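Pyridoxamine 5'-phosphate oxidase family protein (Corynebacterium diphtheriae NCTC 13129, PDB 3CP3) is of unknown function but probably binds a flavin such as FMN, like other pyridoxamine 5'-phosphate oxidase relatives. Local coordinates at residues Ser17-Ser20 with Leu21-Ser25. Sequence-based numbering, arbitrary orientation. Where two conformers were deposited one is given.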
loop_
_atom_site.group_PDB
_atom_site.type_symbol
_atom_site.label_atom_id
_atom_site.label_comp_id
_atom_site.label_asym_id
_atom_site.label_seq_id
_atom_site.Cartn_x
_atom_site.Cartn_y
_atom_site.Cartn_z
ATOM N N SER A 17 0.808 6.893 18.869
ATOM C CA SER A 17 -0.233 7.448 17.993
ATOM C C SER A 17 0.050 8.899 17.542
ATOM O O SER A 17 -0.111 9.225 16.372
ATOM C CB SER A 17 -1.592 7.414 18.729
ATOM O OG SER A 17 -2.536 8.137 17.944
ATOM N N SER A 18 0.473 9.766 18.451
ATOM C CA SER A 18 0.791 11.157 18.074
ATOM C C SER A 18 1.902 11.240 17.060
ATOM O O SER A 18 1.831 12.027 16.132
ATOM C CB SER A 18 1.285 11.960 19.287
ATOM O OG SER A 18 0.195 12.400 20.053
ATOM N N ASP A 19 2.974 10.480 17.286
ATOM C CA ASP A 19 4.105 10.400 16.340
ATOM C C ASP A 19 3.580 9.905 14.988
ATOM O O ASP A 19 3.856 10.476 13.913
ATOM C CB ASP A 19 5.164 9.456 16.954
ATOM C CG ASP A 19 6.503 9.434 16.189
ATOM O OD1 ASP A 19 6.774 10.300 15.298
ATOM O OD2 ASP A 19 7.269 8.473 16.420
ATOM N N SER A 20 2.851 8.803 15.028
ATOM C CA SER A 20 2.261 8.218 13.830
ATOM C C SER A 20 1.447 9.210 13.006
ATOM O O SER A 20 1.631 9.354 11.763
ATOM C CB SER A 20 1.364 7.036 14.248
ATOM O OG SER A 20 2.217 5.962 14.630
ATOM N N LEU A 21 0.550 9.880 13.671
ATOM C CA LEU A 21 -0.281 10.908 12.968
ATOM C C LEU A 21 0.501 12.128 12.482
ATOM O O LEU A 21 0.209 12.649 11.390
ATOM C CB LEU A 21 -1.451 11.335 13.836
ATOM C CG LEU A 21 -2.458 10.201 14.066
ATOM C CD1 LEU A 21 -3.458 10.675 15.116
ATOM C CD2 LEU A 21 -3.113 9.773 12.760
ATOM N N SER A 22 1.488 12.601 13.260
ATOM C CA SER A 22 2.347 13.667 12.723
ATOM C C SER A 22 3.047 13.196 11.435
ATOM O O SER A 22 3.125 13.913 10.395
ATOM C CB SER A 22 3.395 14.051 13.750
ATOM O OG SER A 22 2.777 14.509 14.944
ATOM N N ARG A 23 3.583 11.989 11.460
ATOM C CA ARG A 23 4.356 11.540 10.297
ATOM C C ARG A 23 3.420 11.333 9.101
ATOM O O ARG A 23 3.735 11.683 7.942
ATOM C CB ARG A 23 5.064 10.230 10.590
ATOM C CG ARG A 23 6.272 10.353 11.581
ATOM C CD ARG A 23 6.920 9.033 11.715
ATOM N NE ARG A 23 7.662 8.893 12.978
ATOM C CZ ARG A 23 8.758 8.164 13.115
ATOM N NH1 ARG A 23 9.320 7.595 12.055
ATOM N NH2 ARG A 23 9.313 8.027 14.329
ATOM N N LEU A 24 2.260 10.785 9.362
ATOM C CA LEU A 24 1.281 10.631 8.255
ATOM C C LEU A 24 0.924 12.003 7.635
ATOM O O LEU A 24 0.873 12.144 6.390
ATOM C CB LEU A 24 0.036 9.904 8.802
ATOM C CG LEU A 24 -1.127 9.653 7.819
ATOM C CD1 LEU A 24 -1.627 8.200 7.893
ATOM C CD2 LEU A 24 -2.219 10.588 8.187
ATOM N N SER A 25 0.703 12.982 8.518
ATOM C CA SER A 25 0.438 14.391 8.210
ATOM C C SER A 25 1.512 15.102 7.371
ATOM O O SER A 25 1.218 16.115 6.718
ATOM C CB SER A 25 0.301 15.176 9.519
ATOM O OG SER A 25 1.569 15.672 9.926
#
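The carbonyl oxygen of S18 receives the backbone N of S22 at 2.9 Å, and OG of S22 lies equally near S18 O, though whether its hydroxyl turns there is undecided. A serine suits this exposed turn because its small polar side chain tolerates solvent; chi1 of -60° sets OG beside its own backbone N, and so near S18 O. One residue further on, D19 and R23 form a side-on salt bridge. NE of R23 gives an almost straight bond (177°) of 2.9 Å to OD1 of D19, meeting it from above the carboxylate plane. NH2 of R23 reaches the syn lone pair of OD2 of D19 at 3.0 Å, and the carboxylate and guanidinium planes are 54° apart. The extended arginine chain spans one helical turn, and W90 adds a cation-pi contact. S20, small enough for a buried position, turns OG back to the carbonyl of D16, while L21 and L24 supply apolar bulk against V134 and against F47, L49, V92 and L94. The whole is a short amphipathic alpha-helix with an i to i+4 Asp-Arg bridge, packed on the antiparallel beta-sheet of a fold consistent with the FMN-binding split barrel.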